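Local coordinates for protein ribokinase (Cryptococcus neoformans var. grubii serotype A, PDB 6CW5) that probably phosphorylates D-ribose at O-5 with ATP and a divalent cation, most likely magnesium, giving D-ribose 5-phosphate, at residues 12-24 with 65-79. Residues are numbered along the deposited sequence; the frame is centred on the assembly and turned at random. Where two conformers were deposited one is given.
Sequences SSRCLVRGSVNID and QVELDGAIGDDGIWV
The carbonyl oxygen of D69 takes two donors, one from R18 at the end of the neighbouring strand and one from G19 just after it: G19 N, 3.2 Å from D69 O, comes nearly in line with the C=O, while R18 NH1, also 3.2 Å from D69 O, reaches it from above the carbonyl plane. A bend at chi2 (64°) turns the R18 chain toward the next strand, setting CD against the D69 carboxylate; R18 NH2 bonds S151, and the carboxylate itself is held by Y155 and K94. Earlier along both strands the register is regular and parallel, C15 to R18 beside V66 to D69, with V17 N 2.8 Å from E67 O. Past G19 they part, and one water lies between G19 O and A71 N, another within 2.8 Å of both V21 O and A71 O. V21 points toward 65-79: CG1, anti to the backbone N (chi1 179°), lies 3.6 Å from V79 CG1 and meets I72 CG2 as well, whereas CG2 packs on L68 CD2. I23 CD1 and CG1 touch W78 at NE1 and CZ2. This is the Rossmann-like core of a PfkB kinase, 15-18 lying between 66-73 and 140-143; helix 51-61 covers V17 and V66, and 22-29 departs into the four-stranded second sheet, carrying the predicted substrate-binding N22 and D24.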
loop_
_atom_site.group_PDB
_atom_site.type_symbol
_atom_site.label_atom_id
_atom_site.label_comp_id
_atom_site.label_asym_id
_atom_site.label_seq_id
_atom_site.Cartn_x
_atom_site.Cartn_y
_atom_site.Cartn_z
ATOM N N SER A 12 -4.220 -28.221 3.503
ATOM C CA SER A 12 -5.238 -27.859 4.485
ATOM C C SER A 12 -5.594 -26.377 4.404
ATOM O O SER A 12 -4.721 -25.506 4.450
ATOM C CB SER A 12 -4.769 -28.203 5.895
ATOM O OG SER A 12 -5.326 -29.437 6.313
ATOM N N SER A 13 -6.881 -26.083 4.327
ATOM C CA SER A 13 -7.295 -24.732 3.974
ATOM C C SER A 13 -7.211 -23.772 5.154
ATOM O O SER A 13 -7.589 -24.103 6.278
ATOM C CB SER A 13 -8.716 -24.754 3.414
ATOM O OG SER A 13 -8.774 -25.564 2.254
ATOM N N ARG A 14 -6.708 -22.567 4.884
ATOM C CA ARG A 14 -6.627 -21.526 5.899
ATOM C C ARG A 14 -6.789 -20.187 5.201
ATOM O O ARG A 14 -6.160 -19.941 4.169
ATOM C CB ARG A 14 -5.299 -21.583 6.675
ATOM C CG ARG A 14 -5.232 -20.576 7.844
ATOM C CD ARG A 14 -4.074 -20.863 8.803
ATOM N NE ARG A 14 -4.249 -22.142 9.482
ATOM C CZ ARG A 14 -4.710 -22.287 10.725
ATOM N NH1 ARG A 14 -5.039 -21.228 11.461
ATOM N NH2 ARG A 14 -4.835 -23.500 11.237
ATOM N N CYS A 15 -7.654 -19.337 5.757
ATOM C CA CYS A 15 -7.995 -18.059 5.152
ATOM C C CYS A 15 -7.343 -16.918 5.911
ATOM O O CYS A 15 -7.419 -16.857 7.140
ATOM C CB CYS A 15 -9.506 -17.850 5.143
ATOM S SG CYS A 15 -10.003 -16.314 4.351
ATOM N N LEU A 16 -6.737 -15.995 5.183
ATOM C CA LEU A 16 -6.312 -14.736 5.770
ATOM C C LEU A 16 -7.299 -13.667 5.334
ATOM O O LEU A 16 -7.580 -13.538 4.128
ATOM C CB LEU A 16 -4.906 -14.354 5.316
ATOM C CG LEU A 16 -4.393 -12.993 5.794
ATOM C CD1 LEU A 16 -4.204 -12.933 7.312
ATOM C CD2 LEU A 16 -3.072 -12.750 5.070
ATOM N N VAL A 17 -7.866 -12.961 6.302
ATOM C CA VAL A 17 -8.679 -11.769 6.040
ATOM C C VAL A 17 -7.797 -10.563 6.295
ATOM O O VAL A 17 -7.369 -10.322 7.427
ATOM C CB VAL A 17 -9.941 -11.718 6.916
ATOM C CG1 VAL A 17 -10.803 -10.481 6.556
ATOM C CG2 VAL A 17 -10.748 -13.022 6.784
ATOM N N ARG A 18 -7.511 -9.795 5.250
ATOM C CA ARG A 18 -6.788 -8.544 5.416
ATOM C C ARG A 18 -7.852 -7.460 5.317
ATOM O O ARG A 18 -8.393 -7.212 4.230
ATOM C CB ARG A 18 -5.703 -8.376 4.359
ATOM C CG ARG A 18 -5.045 -6.995 4.334
ATOM C CD ARG A 18 -4.276 -6.640 5.609
ATOM N NE ARG A 18 -3.792 -5.257 5.515
ATOM C CZ ARG A 18 -4.277 -4.250 6.239
ATOM N NH1 ARG A 18 -5.185 -4.477 7.187
ATOM N NH2 ARG A 18 -3.820 -3.017 6.036
ATOM N N GLY A 19 -8.210 -6.858 6.447
ATOM C CA GLY A 19 -9.354 -5.961 6.380
ATOM C C GLY A 19 -9.611 -5.253 7.690
ATOM O O GLY A 19 -8.768 -5.209 8.579
ATOM N N SER A 20 -10.800 -4.702 7.785
ATOM C CA SER A 20 -11.125 -3.701 8.795
ATOM C C SER A 20 -11.808 -4.307 10.008
ATOM O O SER A 20 -12.458 -5.353 9.927
ATOM C CB SER A 20 -12.063 -2.670 8.160
ATOM O OG SER A 20 -13.210 -3.342 7.646
ATOM N N VAL A 21 -11.724 -3.569 11.124
ATOM C CA VAL A 21 -12.516 -3.786 12.325
ATOM C C VAL A 21 -13.173 -2.464 12.665
ATOM O O VAL A 21 -12.488 -1.441 12.752
ATOM C CB VAL A 21 -11.647 -4.259 13.498
ATOM C CG1 VAL A 21 -12.494 -4.473 14.767
ATOM C CG2 VAL A 21 -10.911 -5.536 13.098
ATOM N N ASN A 22 -14.496 -2.478 12.844
ATOM C CA ASN A 22 -15.245 -1.278 13.185
ATOM C C ASN A 22 -16.030 -1.501 14.461
ATOM O O ASN A 22 -16.518 -2.604 14.732
ATOM C CB ASN A 22 -16.265 -0.889 12.108
ATOM C CG ASN A 22 -15.615 -0.417 10.824
ATOM O OD1 ASN A 22 -14.518 0.123 10.828
ATOM N ND2 ASN A 22 -16.319 -0.578 9.741
ATOM N N ILE A 23 -16.160 -0.435 15.229
ATOM C CA ILE A 23 -17.223 -0.353 16.228
ATOM C C ILE A 23 -18.399 0.294 15.511
ATOM O O ILE A 23 -18.304 1.444 15.086
ATOM C CB ILE A 23 -16.785 0.439 17.459
ATOM C CG1 ILE A 23 -15.621 -0.298 18.124
ATOM C CG2 ILE A 23 -17.970 0.610 18.425
ATOM C CD1 ILE A 23 -14.988 0.463 19.295
ATOM N N ASP A 24 -19.496 -0.459 15.347
ATOM C CA ASP A 24 -20.682 0.023 14.658
ATOM C C ASP A 24 -21.562 0.742 15.665
ATOM O O ASP A 24 -21.879 0.188 16.715
ATOM C CB ASP A 24 -21.482 -1.130 14.049
ATOM C CG ASP A 24 -20.791 -1.760 12.829
ATOM O OD1 ASP A 24 -19.735 -1.254 12.399
ATOM O OD2 ASP A 24 -21.346 -2.747 12.315
ATOM N N GLN A 65 -10.743 -22.332 9.220
ATOM C CA GLN A 65 -9.609 -21.745 9.924
ATOM C C GLN A 65 -9.339 -20.384 9.325
ATOM O O GLN A 65 -9.142 -20.281 8.111
ATOM C CB GLN A 65 -8.365 -22.613 9.784
ATOM C CG GLN A 65 -8.496 -23.979 10.385
ATOM C CD GLN A 65 -8.172 -23.944 11.846
ATOM O OE1 GLN A 65 -7.026 -24.171 12.234
ATOM N NE2 GLN A 65 -9.167 -23.624 12.673
ATOM N N VAL A 66 -9.337 -19.336 10.151
ATOM C CA VAL A 66 -9.217 -17.993 9.603
ATOM C C VAL A 66 -8.412 -17.141 10.564
ATOM O O VAL A 66 -8.450 -17.337 11.788
ATOM C CB VAL A 66 -10.611 -17.373 9.324
ATOM C CG1 VAL A 66 -11.471 -17.350 10.617
ATOM C CG2 VAL A 66 -10.468 -16.010 8.704
ATOM N N GLU A 67 -7.634 -16.232 9.994
ATOM C CA GLU A 67 -6.830 -15.247 10.718
ATOM C C GLU A 67 -7.167 -13.863 10.186
ATOM O O GLU A 67 -7.368 -13.707 8.985
ATOM C CB GLU A 67 -5.322 -15.473 10.520
ATOM C CG GLU A 67 -4.785 -16.807 11.001
ATOM C CD GLU A 67 -4.255 -16.767 12.419
ATOM O OE1 GLU A 67 -3.902 -15.674 12.930
ATOM O OE2 GLU A 67 -4.197 -17.854 13.027
ATOM N N LEU A 68 -7.200 -12.858 11.065
ATOM C CA LEU A 68 -7.480 -11.478 10.667
ATOM C C LEU A 68 -6.224 -10.624 10.822
ATOM O O LEU A 68 -5.536 -10.698 11.855
ATOM C CB LEU A 68 -8.633 -10.899 11.495
ATOM C CG LEU A 68 -8.984 -9.434 11.209
ATOM C CD1 LEU A 68 -9.492 -9.255 9.776
ATOM C CD2 LEU A 68 -10.031 -8.921 12.227
ATOM N N ASP A 69 -5.876 -9.882 9.762
ATOM C CA ASP A 69 -4.702 -9.011 9.742
ATOM C C ASP A 69 -5.217 -7.572 9.630
ATOM O O ASP A 69 -5.868 -7.220 8.648
ATOM C CB ASP A 69 -3.794 -9.395 8.560
ATOM C CG ASP A 69 -2.544 -8.546 8.451
ATOM O OD1 ASP A 69 -2.515 -7.403 8.938
ATOM O OD2 ASP A 69 -1.602 -9.005 7.802
ATOM N N GLY A 70 -4.932 -6.741 10.630
ATOM C CA GLY A 70 -5.450 -5.380 10.610
ATOM C C GLY A 70 -5.081 -4.683 11.904
ATOM O O GLY A 70 -4.087 -5.052 12.530
ATOM N N ALA A 71 -5.861 -3.690 12.327
ATOM C CA ALA A 71 -5.472 -2.956 13.521
ATOM C C ALA A 71 -6.699 -2.376 14.209
ATOM O O ALA A 71 -7.674 -1.987 13.558
ATOM C CB ALA A 71 -4.494 -1.830 13.187
ATOM N N ILE A 72 -6.612 -2.276 15.532
ATOM C CA ILE A 72 -7.630 -1.623 16.351
ATOM C C ILE A 72 -6.929 -0.658 17.296
ATOM O O ILE A 72 -5.704 -0.671 17.444
ATOM C CB ILE A 72 -8.476 -2.626 17.165
ATOM C CG1 ILE A 72 -7.557 -3.468 18.067
ATOM C CG2 ILE A 72 -9.304 -3.501 16.207
ATOM C CD1 ILE A 72 -8.319 -4.261 19.146
ATOM N N GLY A 73 -7.737 0.165 17.977
ATOM C CA GLY A 73 -7.231 0.887 19.122
ATOM C C GLY A 73 -7.526 0.151 20.417
ATOM O O GLY A 73 -8.217 -0.866 20.415
ATOM N N ASP A 74 -6.991 0.695 21.520
ATOM C CA ASP A 74 -7.290 0.164 22.850
ATOM C C ASP A 74 -8.785 -0.053 23.045
ATOM O O ASP A 74 -9.203 -1.015 23.699
ATOM C CB ASP A 74 -6.783 1.122 23.931
ATOM C CG ASP A 74 -5.342 0.884 24.312
ATOM O OD1 ASP A 74 -4.675 0.053 23.666
ATOM O OD2 ASP A 74 -4.877 1.531 25.278
ATOM N N ASP A 75 -9.607 0.854 22.501
ATOM C CA ASP A 75 -11.040 0.816 22.753
ATOM C C ASP A 75 -11.738 -0.318 22.022
ATOM O O ASP A 75 -12.929 -0.547 22.262
ATOM C CB ASP A 75 -11.680 2.159 22.382
ATOM C CG ASP A 75 -11.518 2.532 20.910
ATOM O OD1 ASP A 75 -10.757 1.886 20.141
ATOM O OD2 ASP A 75 -12.193 3.510 20.512
ATOM N N GLY A 76 -11.029 -1.041 21.158
ATOM C CA GLY A 76 -11.603 -2.142 20.421
ATOM C C GLY A 76 -11.194 -3.502 20.920
ATOM O O GLY A 76 -11.542 -4.509 20.274
ATOM N N ILE A 77 -10.482 -3.596 22.035
ATOM C CA ILE A 77 -10.014 -4.898 22.501
ATOM C C ILE A 77 -11.182 -5.854 22.722
ATOM O O ILE A 77 -11.060 -7.057 22.463
ATOM C CB ILE A 77 -9.149 -4.715 23.764
ATOM C CG1 ILE A 77 -7.795 -4.119 23.369
ATOM C CG2 ILE A 77 -8.958 -6.033 24.503
ATOM C CD1 ILE A 77 -7.039 -3.490 24.553
ATOM N N TRP A 78 -12.349 -5.337 23.128
ATOM C CA TRP A 78 -13.505 -6.211 23.321
ATOM C C TRP A 78 -13.949 -6.865 22.013
ATOM O O TRP A 78 -14.491 -7.977 22.028
ATOM C CB TRP A 78 -14.655 -5.430 23.975
ATOM C CG TRP A 78 -15.214 -4.311 23.117
ATOM C CD1 TRP A 78 -14.753 -3.035 23.038
ATOM C CD2 TRP A 78 -16.339 -4.388 22.231
ATOM N NE1 TRP A 78 -15.521 -2.307 22.156
ATOM C CE2 TRP A 78 -16.503 -3.115 21.653
ATOM C CE3 TRP A 78 -17.231 -5.404 21.881
ATOM C CZ2 TRP A 78 -17.522 -2.833 20.733
ATOM C CZ3 TRP A 78 -18.248 -5.116 20.974
ATOM C CH2 TRP A 78 -18.383 -3.845 20.420
ATOM N N VAL A 79 -13.708 -6.214 20.874
ATOM C CA VAL A 79 -13.983 -6.846 19.584
ATOM C C VAL A 79 -12.934 -7.909 19.282
ATOM O O VAL A 79 -13.255 -8.998 18.792
ATOM C CB VAL A 79 -14.039 -5.793 18.467
ATOM C CG1 VAL A 79 -14.408 -6.450 17.119
ATOM C CG2 VAL A 79 -15.026 -4.666 18.833
HETATM O O HOH W 1 -10.330 -24.433 7.271
HETATM O O HOH W 2 -8.043 -3.247 10.407
HETATM O O HOH W 3 -9.989 -0.482 13.664
#